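Local coordinates for protein FACT-Spt16 (PDB 5CE6) that probably binds histones H3-H4 as the N-terminal, aminopeptidase-like domain of Spt16, a subunit of the histone chaperone FACT, at residues A72-L75 with E81-E84; R208-T213 with D441-I446; V302-R305 with C310-I313; K334-V339 with G447-K452. All coordinates share one frame; numbering follows the deposited sequence.

Contact 1 of 4, residues A72-L75 with E81-E84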
loop_
_atom_site.group_PDB
_atom_site.type_symbol
_atom_site.label_atom_id
_atom_site.label_comp_id
_atom_site.label_asym_id
_atom_site.label_seq_id
_atom_site.Cartn_x
_atom_site.Cartn_y
_atom_site.Cartn_z
ATOM N N ALA A 72 7.664 -0.458 7.372
ATOM C CA ALA A 72 7.468 0.891 6.860
ATOM C C ALA A 72 8.099 1.961 7.752
ATOM O O ALA A 72 8.676 2.928 7.250
ATOM C CB ALA A 72 5.984 1.164 6.652
ATOM N N LEU A 73 8.003 1.797 9.069
ATOM C CA LEU A 73 8.628 2.758 9.977
ATOM C C LEU A 73 10.146 2.787 9.809
ATOM O O LEU A 73 10.741 3.865 9.731
ATOM C CB LEU A 73 8.251 2.491 11.437
ATOM C CG LEU A 73 8.871 3.492 12.411
ATOM C CD1 LEU A 73 8.391 4.905 12.123
ATOM C CD2 LEU A 73 8.607 3.112 13.863
ATOM N N PHE A 74 10.776 1.610 9.771
ATOM C CA PHE A 74 12.211 1.550 9.512
ATOM C C PHE A 74 12.598 2.204 8.189
ATOM O O PHE A 74 13.565 2.950 8.137
ATOM C CB PHE A 74 12.730 0.111 9.547
ATOM C CG PHE A 74 12.967 -0.419 10.927
ATOM C CD1 PHE A 74 14.148 -0.125 11.601
ATOM C CD2 PHE A 74 12.040 -1.244 11.533
ATOM C CE1 PHE A 74 14.385 -0.627 12.874
ATOM C CE2 PHE A 74 12.269 -1.762 12.805
ATOM C CZ PHE A 74 13.439 -1.454 13.475
ATOM N N LEU A 75 11.850 1.918 7.123
ATOM C CA LEU A 75 12.102 2.544 5.825
ATOM C C LEU A 75 11.909 4.059 5.881
ATOM O O LEU A 75 12.695 4.827 5.314
ATOM C CB LEU A 75 11.177 1.928 4.756
ATOM C CG LEU A 75 11.574 0.510 4.337
ATOM C CD1 LEU A 75 10.458 -0.153 3.545
ATOM C CD2 LEU A 75 12.839 0.551 3.502
ATOM N N GLU A 81 15.480 -1.367 5.327
ATOM C CA GLU A 81 14.905 -2.383 6.189
ATOM C C GLU A 81 15.948 -2.841 7.188
ATOM O O GLU A 81 17.141 -2.881 6.880
ATOM C CB GLU A 81 14.453 -3.591 5.379
ATOM C CG GLU A 81 13.210 -3.364 4.541
ATOM C CD GLU A 81 12.704 -4.644 3.913
ATOM O OE1 GLU A 81 12.270 -5.550 4.658
ATOM O OE2 GLU A 81 12.743 -4.744 2.671
ATOM N N PHE A 82 15.481 -3.208 8.376
ATOM C CA PHE A 82 16.328 -3.800 9.405
ATOM C C PHE A 82 15.644 -5.071 9.890
ATOM O O PHE A 82 14.930 -5.062 10.895
ATOM C CB PHE A 82 16.534 -2.810 10.559
ATOM C CG PHE A 82 17.562 -1.734 10.275
ATOM C CD1 PHE A 82 17.263 -0.657 9.444
ATOM C CD2 PHE A 82 18.819 -1.788 10.862
ATOM C CE1 PHE A 82 18.209 0.332 9.193
ATOM C CE2 PHE A 82 19.771 -0.805 10.618
ATOM C CZ PHE A 82 19.465 0.262 9.788
ATOM N N PRO A 83 15.836 -6.180 9.158
ATOM C CA PRO A 83 15.175 -7.432 9.536
ATOM C C PRO A 83 15.729 -7.954 10.857
ATOM O O PRO A 83 16.844 -7.589 11.243
ATOM C CB PRO A 83 15.546 -8.388 8.394
ATOM C CG PRO A 83 15.982 -7.501 7.260
ATOM C CD PRO A 83 16.634 -6.327 7.930
ATOM N N GLU A 84 14.949 -8.796 11.530
ATOM C CA GLU A 84 15.293 -9.335 12.845
ATOM C C GLU A 84 15.839 -8.258 13.794
ATOM O O GLU A 84 16.888 -8.425 14.430
ATOM C CB GLU A 84 16.252 -10.523 12.723
ATOM C CG GLU A 84 16.188 -11.473 13.904
ATOM C CD GLU A 84 17.066 -12.692 13.728
ATOM O OE1 GLU A 84 18.252 -12.536 13.361
ATOM O OE2 GLU A 84 16.560 -13.810 13.960
#

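Contact 2 of 4, residues R208-T213 with D441-I446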
loop_
_atom_site.group_PDB
_atom_site.type_symbol
_atom_site.label_atom_id
_atom_site.label_comp_id
_atom_site.label_asym_id
_atom_site.label_seq_id
_atom_site.Cartn_x
_atom_site.Cartn_y
_atom_site.Cartn_z
ATOM N N ARG A 208 7.142 8.998 -9.606
ATOM C CA ARG A 208 8.075 8.190 -10.399
ATOM C C ARG A 208 7.537 6.764 -10.524
ATOM O O ARG A 208 7.506 6.204 -11.612
ATOM C CB ARG A 208 9.479 8.158 -9.773
ATOM C CG ARG A 208 10.136 9.539 -9.622
ATOM C CD ARG A 208 10.629 10.114 -10.947
ATOM N NE ARG A 208 11.205 11.457 -10.782
ATOM C CZ ARG A 208 10.573 12.582 -11.099
ATOM N NH1 ARG A 208 9.346 12.533 -11.602
ATOM N NH2 ARG A 208 11.161 13.762 -10.903
ATOM N N ALA A 209 7.116 6.195 -9.398
ATOM C CA ALA A 209 6.558 4.846 -9.365
ATOM C C ALA A 209 5.331 4.764 -10.262
ATOM O O ALA A 209 5.211 3.848 -11.077
ATOM C CB ALA A 209 6.201 4.457 -7.946
ATOM N N ALA A 210 4.427 5.730 -10.109
ATOM C CA ALA A 210 3.192 5.755 -10.892
ATOM C C ALA A 210 3.432 5.945 -12.384
ATOM O O ALA A 210 2.685 5.405 -13.206
ATOM C CB ALA A 210 2.249 6.832 -10.368
ATOM N N TYR A 211 4.436 6.744 -12.739
ATOM C CA TYR A 211 4.804 6.906 -14.143
ATOM C C TYR A 211 5.200 5.565 -14.759
ATOM O O TYR A 211 4.755 5.217 -15.858
ATOM C CB TYR A 211 5.945 7.916 -14.305
ATOM C CG TYR A 211 6.204 8.292 -15.749
ATOM C CD1 TYR A 211 5.474 9.304 -16.361
ATOM C CD2 TYR A 211 7.165 7.627 -16.505
ATOM C CE1 TYR A 211 5.698 9.652 -17.684
ATOM C CE2 TYR A 211 7.397 7.966 -17.829
ATOM C CZ TYR A 211 6.658 8.978 -18.413
ATOM O OH TYR A 211 6.879 9.324 -19.726
ATOM N N LEU A 212 6.033 4.808 -14.051
ATOM C CA LEU A 212 6.438 3.483 -14.517
ATOM C C LEU A 212 5.236 2.550 -14.594
ATOM O O LEU A 212 5.047 1.846 -15.591
ATOM C CB LEU A 212 7.499 2.894 -13.588
ATOM C CG LEU A 212 7.888 1.437 -13.846
ATOM C CD1 LEU A 212 8.392 1.279 -15.264
ATOM C CD2 LEU A 212 8.953 1.008 -12.858
ATOM N N THR A 213 4.428 2.549 -13.538
ATOM C CA THR A 213 3.210 1.735 -13.495
ATOM C C THR A 213 2.324 1.996 -14.711
ATOM O O THR A 213 1.874 1.062 -15.397
ATOM C CB THR A 213 2.427 2.028 -12.209
ATOM O OG1 THR A 213 3.186 1.560 -11.084
ATOM C CG2 THR A 213 1.064 1.340 -12.211
ATOM N N ASP A 441 -4.118 15.337 -8.453
ATOM C CA ASP A 441 -3.348 14.846 -9.593
ATOM C C ASP A 441 -3.546 13.354 -9.777
ATOM O O ASP A 441 -3.239 12.580 -8.879
ATOM C CB ASP A 441 -1.853 15.108 -9.391
ATOM C CG ASP A 441 -1.521 16.577 -9.330
ATOM O OD1 ASP A 441 -2.323 17.387 -9.839
ATOM O OD2 ASP A 441 -0.452 16.921 -8.778
ATOM N N VAL A 442 -4.046 12.943 -10.939
ATOM C CA VAL A 442 -4.137 11.510 -11.229
ATOM C C VAL A 442 -2.829 11.149 -11.915
ATOM O O VAL A 442 -2.631 11.473 -13.079
ATOM C CB VAL A 442 -5.308 11.173 -12.147
ATOM C CG1 VAL A 442 -5.341 9.659 -12.424
ATOM C CG2 VAL A 442 -6.620 11.600 -11.507
ATOM N N VAL A 443 -1.924 10.505 -11.188
ATOM C CA VAL A 443 -0.557 10.336 -11.683
ATOM C C VAL A 443 -0.368 9.047 -12.487
ATOM O O VAL A 443 0.722 8.771 -12.985
ATOM C CB VAL A 443 0.511 10.473 -10.566
ATOM C CG1 VAL A 443 0.613 11.918 -10.108
ATOM C CG2 VAL A 443 0.203 9.561 -9.388
ATOM N N THR A 444 -1.444 8.275 -12.627
ATOM C CA THR A 444 -1.454 7.120 -13.520
ATOM C C THR A 444 -2.338 7.385 -14.736
ATOM O O THR A 444 -2.900 6.456 -15.320
ATOM C CB THR A 444 -2.007 5.879 -12.801
ATOM O OG1 THR A 444 -3.193 6.253 -12.086
ATOM C CG2 THR A 444 -0.999 5.335 -11.806
ATOM N N SER A 445 -2.481 8.650 -15.112
ATOM C CA SER A 445 -3.252 8.987 -16.306
ATOM C C SER A 445 -2.485 8.543 -17.559
ATOM O O SER A 445 -1.397 9.037 -17.830
ATOM C CB SER A 445 -3.515 10.495 -16.355
ATOM O OG SER A 445 -4.527 10.796 -17.302
ATOM N N ILE A 446 -3.050 7.605 -18.320
ATOM C CA ILE A 446 -2.344 7.037 -19.472
ATOM C C ILE A 446 -3.166 7.052 -20.749
ATOM O O ILE A 446 -2.792 6.427 -21.748
ATOM C CB ILE A 446 -1.909 5.591 -19.219
ATOM C CG1 ILE A 446 -3.107 4.719 -18.839
ATOM C CG2 ILE A 446 -0.839 5.538 -18.146
ATOM C CD1 ILE A 446 -2.756 3.242 -18.721
#

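Contact 3 of 4, residues V302-R305 with C310-I313. With ACT (acetate ion), chain B.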
loop_
_atom_site.group_PDB
_atom_site.type_symbol
_atom_site.label_atom_id
_atom_site.label_comp_id
_atom_site.label_asym_id
_atom_site.label_seq_id
_atom_site.Cartn_x
_atom_site.Cartn_y
_atom_site.Cartn_z
ATOM N N VAL A 302 -1.678 -3.677 -11.978
ATOM C CA VAL A 302 -0.227 -3.723 -11.833
ATOM C C VAL A 302 0.249 -2.563 -10.975
ATOM O O VAL A 302 -0.321 -1.476 -11.010
ATOM C CB VAL A 302 0.466 -3.728 -13.224
ATOM C CG1 VAL A 302 0.044 -2.538 -14.035
ATOM C CG2 VAL A 302 1.960 -3.746 -13.087
ATOM N N GLY A 303 1.286 -2.789 -10.180
ATOM C CA GLY A 303 1.838 -1.683 -9.420
ATOM C C GLY A 303 3.339 -1.792 -9.296
ATOM O O GLY A 303 3.863 -2.856 -8.944
ATOM N N ALA A 304 4.024 -0.691 -9.594
ATOM C CA ALA A 304 5.470 -0.596 -9.425
ATOM C C ALA A 304 5.789 0.192 -8.165
ATOM O O ALA A 304 5.003 1.039 -7.721
ATOM C CB ALA A 304 6.123 0.061 -10.626
ATOM N N ARG A 305 6.955 -0.092 -7.599
ATOM C CA ARG A 305 7.395 0.544 -6.372
ATOM C C ARG A 305 8.716 1.247 -6.665
ATOM O O ARG A 305 9.579 0.706 -7.363
ATOM C CB ARG A 305 7.595 -0.533 -5.296
ATOM C CG ARG A 305 7.470 -0.043 -3.861
ATOM C CD ARG A 305 7.630 -1.209 -2.879
ATOM N NE ARG A 305 7.497 -0.778 -1.487
ATOM C CZ ARG A 305 7.731 -1.562 -0.437
ATOM N NH1 ARG A 305 8.110 -2.820 -0.617
ATOM N NH2 ARG A 305 7.585 -1.088 0.792
ATOM N N CYS A 310 4.984 2.927 -3.153
ATOM C CA CYS A 310 4.114 2.135 -4.011
ATOM C C CYS A 310 3.231 3.006 -4.896
ATOM O O CYS A 310 3.020 4.192 -4.633
ATOM C CB CYS A 310 3.189 1.241 -3.167
ATOM S SG CYS A 310 4.044 0.009 -2.162
ATOM N N SER A 311 2.700 2.379 -5.940
ATOM C CA SER A 311 1.726 3.002 -6.830
ATOM C C SER A 311 0.867 1.883 -7.359
ATOM O O SER A 311 1.204 0.707 -7.197
ATOM C CB SER A 311 2.410 3.751 -7.981
ATOM O OG SER A 311 3.144 2.851 -8.808
ATOM N N ASN A 312 -0.241 2.226 -8.002
ATOM C CA ASN A 312 -1.130 1.187 -8.488
ATOM C C ASN A 312 -1.940 1.662 -9.678
ATOM O O ASN A 312 -2.284 2.844 -9.765
ATOM C CB ASN A 312 -2.114 0.776 -7.402
ATOM C CG ASN A 312 -2.855 -0.485 -7.771
ATOM O OD1 ASN A 312 -2.234 -1.498 -8.094
ATOM N ND2 ASN A 312 -4.178 -0.428 -7.759
ATOM N N ILE A 313 -2.260 0.740 -10.583
ATOM C CA ILE A 313 -3.226 1.042 -11.638
ATOM C C ILE A 313 -3.980 -0.238 -11.928
ATOM O O ILE A 313 -3.468 -1.328 -11.704
ATOM C CB ILE A 313 -2.525 1.573 -12.919
ATOM C CG1 ILE A 313 -3.518 2.295 -13.842
ATOM C CG2 ILE A 313 -1.860 0.434 -13.690
ATOM C CD1 ILE A 313 -2.863 2.764 -15.148
HETATM C C ACT B . 6.892 -3.039 3.766
HETATM O O ACT B . 6.671 -4.098 4.392
HETATM O OXT ACT B . 7.624 -3.140 2.753
HETATM C CH3 ACT B . 6.316 -1.730 4.217
#

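Contact 4 of 4, residues K334-V339 with G447-K452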
loop_
_atom_site.group_PDB
_atom_site.type_symbol
_atom_site.label_atom_id
_atom_site.label_comp_id
_atom_site.label_asym_id
_atom_site.label_seq_id
_atom_site.Cartn_x
_atom_site.Cartn_y
_atom_site.Cartn_z
ATOM N N LYS A 334 -17.736 6.332 -14.345
ATOM C CA LYS A 334 -18.336 7.565 -13.836
ATOM C C LYS A 334 -18.272 7.571 -12.305
ATOM O O LYS A 334 -18.018 8.607 -11.683
ATOM C CB LYS A 334 -19.778 7.681 -14.344
ATOM C CG LYS A 334 -20.511 8.949 -13.961
ATOM C CD LYS A 334 -21.893 8.949 -14.624
ATOM C CE LYS A 334 -22.744 10.126 -14.179
ATOM N NZ LYS A 334 -24.051 10.122 -14.910
ATOM N N ALA A 335 -18.475 6.403 -11.702
ATOM C CA ALA A 335 -18.399 6.284 -10.250
ATOM C C ALA A 335 -16.979 6.495 -9.740
ATOM O O ALA A 335 -16.768 7.165 -8.722
ATOM C CB ALA A 335 -18.944 4.941 -9.789
ATOM N N GLN A 336 -16.003 5.905 -10.429
ATOM C CA GLN A 336 -14.608 6.074 -10.026
ATOM C C GLN A 336 -14.190 7.533 -10.134
ATOM O O GLN A 336 -13.494 8.058 -9.264
ATOM C CB GLN A 336 -13.673 5.209 -10.879
ATOM C CG GLN A 336 -12.249 5.079 -10.265
ATOM C CD GLN A 336 -11.131 5.241 -11.284
ATOM O OE1 GLN A 336 -11.356 5.682 -12.407
ATOM N NE2 GLN A 336 -9.907 4.887 -10.883
ATOM N N GLU A 337 -14.603 8.186 -11.214
ATOM C CA GLU A 337 -14.291 9.603 -11.405
ATOM C C GLU A 337 -14.934 10.448 -10.310
ATOM O O GLU A 337 -14.384 11.480 -9.916
ATOM C CB GLU A 337 -14.785 10.097 -12.767
ATOM C CG GLU A 337 -14.037 9.536 -13.969
ATOM C CD GLU A 337 -14.782 9.788 -15.284
ATOM O OE1 GLU A 337 -16.030 9.923 -15.271
ATOM O OE2 GLU A 337 -14.115 9.847 -16.335
ATOM N N ALA A 338 -16.100 10.019 -9.829
ATOM C CA ALA A 338 -16.800 10.747 -8.771
ATOM C C ALA A 338 -16.055 10.646 -7.443
ATOM O O ALA A 338 -16.011 11.610 -6.671
ATOM C CB ALA A 338 -18.256 10.262 -8.627
ATOM N N VAL A 339 -15.473 9.478 -7.168
ATOM C CA VAL A 339 -14.639 9.341 -5.983
ATOM C C VAL A 339 -13.453 10.280 -6.085
ATOM O O VAL A 339 -13.153 11.020 -5.144
ATOM C CB VAL A 339 -14.140 7.898 -5.788
ATOM C CG1 VAL A 339 -13.234 7.808 -4.572
ATOM C CG2 VAL A 339 -15.328 6.971 -5.609
ATOM N N GLY A 447 -4.287 7.760 -20.718
ATOM C CA GLY A 447 -5.140 7.845 -21.883
ATOM C C GLY A 447 -6.569 7.541 -21.501
ATOM O O GLY A 447 -6.834 7.030 -20.414
ATOM N N SER A 448 -7.494 7.853 -22.402
ATOM C CA SER A 448 -8.916 7.715 -22.107
ATOM C C SER A 448 -9.317 6.351 -21.560
ATOM O O SER A 448 -8.965 5.312 -22.118
ATOM C CB SER A 448 -9.746 8.028 -23.347
ATOM O OG SER A 448 -11.109 7.729 -23.117
ATOM N N LYS A 449 -10.048 6.378 -20.448
ATOM C CA LYS A 449 -10.596 5.173 -19.843
ATOM C C LYS A 449 -11.973 4.910 -20.396
ATOM O O LYS A 449 -12.619 3.937 -20.004
ATOM C CB LYS A 449 -10.707 5.341 -18.327
ATOM C CG LYS A 449 -9.402 5.248 -17.594
ATOM C CD LYS A 449 -9.605 5.398 -16.091
ATOM C CE LYS A 449 -9.812 6.836 -15.653
ATOM N NZ LYS A 449 -9.716 6.898 -14.150
ATOM N N ALA A 450 -12.437 5.794 -21.285
ATOM C CA ALA A 450 -13.767 5.667 -21.853
ATOM C C ALA A 450 -13.880 4.325 -22.532
ATOM O O ALA A 450 -12.883 3.785 -23.027
ATOM C CB ALA A 450 -14.058 6.791 -22.840
ATOM N N LEU A 451 -15.096 3.792 -22.517
ATOM C CA LEU A 451 -15.423 2.508 -23.112
ATOM C C LEU A 451 -14.822 2.324 -24.501
ATOM O O LEU A 451 -14.218 1.289 -24.787
ATOM C CB LEU A 451 -16.942 2.363 -23.191
ATOM C CG LEU A 451 -17.472 1.054 -23.760
ATOM C CD1 LEU A 451 -17.107 -0.079 -22.842
ATOM C CD2 LEU A 451 -18.979 1.132 -23.946
ATOM N N LYS A 452 -14.981 3.335 -25.355
ATOM C CA LYS A 452 -14.535 3.250 -26.746
ATOM C C LYS A 452 -13.039 2.958 -26.865
ATOM O O LYS A 452 -12.584 2.388 -27.857
ATOM C CB LYS A 452 -14.867 4.544 -27.501
ATOM C CG LYS A 452 -13.987 5.722 -27.112
ATOM C CD LYS A 452 -14.031 6.831 -28.158
ATOM C CE LYS A 452 -12.992 7.904 -27.860
ATOM N NZ LYS A 452 -13.123 8.437 -26.472
#

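Contact 1 of 4, residues A72-L75 with E81-E84
The rings of Phe74 and Phe82 lie nearly parallel, their planes 28° apart, but they are slid so far past each other that they barely overlap; the centroids are 5.7 Å apart. What fills the offset is the methylene of Phe82. Its CB stands 4.2 Å from the centroid of the Phe74 ring, off-centre, in a CH-pi contact, and the closest pair is Phe74 CD1 with Phe82 CB at 3.7 Å. Phe74 CD1 also meets Phe82 CD1, so one corner of the first ring serves both the stem and the ring of the second. The two side chains cross at about a right angle in the directions they point, although their ring planes stay near parallel.

One residue along on the helix, Leu75 brings CD2 to 3.7 Å from the backbone N of Glu81. The same methyl lies beside Glu81 CG, and these two side chains run alongside each other in the same direction.

Helix 69-78 thus packs against the connection that leads from it into strand 85-89, within the N-terminal lobe of Spt16. Beyond this pair, Phe74 rests on Val56 and Cys58 of strand 53-58 and on Thr85 and Met87 of strand 85-89, which places its ring between the helix and the sheet.

No hydrogen bond joins the two segments. Between them the contact of loop and helix is apolar fit: aromatic carbon against methylene on the buried side, and a leucine methyl beside the aliphatic part of an exposed glutamate.

Contact 2 of 4, residues R208-T213 with D441-I446
Ala210 presses its single methyl against Val443: Ala210 CB lies 3.5 Å from Val443 CG2 and only slightly farther, 3.6 Å, from the carbonyl O of Val443. The methyl has a second neighbour in Thr444, whose CG2 approaches it to 3.9 Å. This is a helix packed on a type I beta turn, Val442 to Ser445, at the end of strand 440-442, the outermost strand of an antiparallel sheet. The surroundings are consistent with the pita-bread fold of the M24 metallopeptidases, in which helices lie against curved sheets.

A larger side chain than alanine would probably not fit at this place on the helix, since the turn comes close with its backbone as well as its side chains; the CA atoms of Ala210 and Thr444 are 5.5 Å apart. With CG1 anti to the carbonyl carbon (chi1 -71°), Val443 has CG2 between its own N and carbonyl carbon, turned onto Ala210, while the valine side chain as a whole also rests on Thr432 and Ile434 of the adjoining strand. The turn's own closing bond, from Ser445 N to Val442 O, is weak at 3.5 Å.

Across the interface no hydrogen bond forms. Ala210 also touches Ser311, so helix 200-230 is packed on strand 309-319 as well as on the turn. Farther along, the chain regains a polar tie where Ile446 O accepts from Lys218 NZ of the same helix.

Thr444 divides its two branches between apolar and polar work: CG2 faces the alanine, and OG1 is hydrogen-bonded to Asp431 OD1 and to the backbone N of Thr432.

Contact 3 of 4, residues V302-R305 with C310-I313
Val302 and Ile313 form an antiparallel hydrogen-bonded pair: Val302 N reaches Ile313 O at 3.0 Å, and Ile313 N returns to Val302 O at 3.0 Å. Farther toward the turn a side chain takes over. Ser311 OG donates to Ala304 O at 2.8 Å, from 22° off the carbonyl plane, and is also hydrogen-bonded to Thr213 OG1 of helix 200-230.

These strands make a beta hairpin, 296-306 with 309-319, whose regular pairing is interrupted here. At the interruption Gly303 CA lies 3.3 Å from Ser311 O; a beta carbon on the glycine would run into that oxygen. Ser311 O itself is buried with no polar partner in the model.

Arg305, its chain straight from CG to NE (chi2 178°, chi3 -179°), runs past Cys310, its NE 3.6 Å from Cys310 SG and hydrogen-bonded to Ser308 O. The guanidinium meets an acetate ion, probably from the crystallisation liquor, at its edge and in its plane: NH2 donates to OXT at 2.8 Å, and NH1 adds a weak bond. Leu68 N of the N-terminal lobe binds the same ion. A methionine here would probably leave the acetate without its charged mate and Ser308 O without its NE donor.

On the other face Val302 CG1 packs 3.5 Å from Ile313 CG2, with Thr244 and Ile248 against the valine and Met217 against the isoleucine. This part of the hairpin is therefore held by backbone bonds and hydrophobic packing at one end and by a serine hydroxyl in the middle, and beside its turn carries a positive charge able to hold a small anion.

Contact 4 of 4, residues K334-V339 with G447-K452
Lys449 sets out toward Gln336 from CB, and its chain runs extended through CG and CD; the side chain also touches Leu333 of helix 323-342 and Arg315 of strand 309-319. It then bends at chi3 (-78°), which swings the end round toward the amide. CD stays 4.1 Å from Gln336 OE1, CE closes to 3.8 Å, and NZ ends 2.7 Å from OE1 in a hydrogen bond. The donor arrives at 130° to the C=O bond, tilted 18° from the carbonyl plane, and the two side chains cross at about a right angle.

Asp431 completes the cluster: its OD2 makes a salt bridge with Lys449 NZ and accepts from Gln336 NE2. Both ends of the amide are thereby engaged, which settles its orientation. A leucine in place of Gln336 would probably leave Lys449 NZ with one partner fewer and Asp431 OD2 without its amide donor.

On the backbone side, Ser448 OG accepts from Ala450 N at 3.0 Å in an ST turn, and Lys449 O is hydrogen-bonded to Tyr329 OH. Helix 323-342 and the C-terminal chain are thus tied through strand 424-435, a helix-on-sheet arrangement consistent with the pita-bread fold of the M24 family.

Overall arrangement
Contact 3 is the core of the set, a buried contact whose centre lies about 9 Å from the centre of the chain; the other three are partly buried, the centre of contact 4 being farthest out at about 22 Å. Contact 2 rests directly on contact 3 through Thr213, whose OG1 lies 2.6 Å from Ser311 OG. Contacts 2 and 4 share one run of chain, 441-452, and both lean on Asp431, which bonds Thr444 with one carboxylate oxygen and Lys449 with the other. Contact 1 belongs to the N-terminal lobe, yet Leu75 packs on Arg305 where the lobes meet. Chemistry follows place: backbone pairing with a serine hydroxyl bond inside, apolar fit in contacts 1 and 2, and a charged side-chain cluster in contact 4.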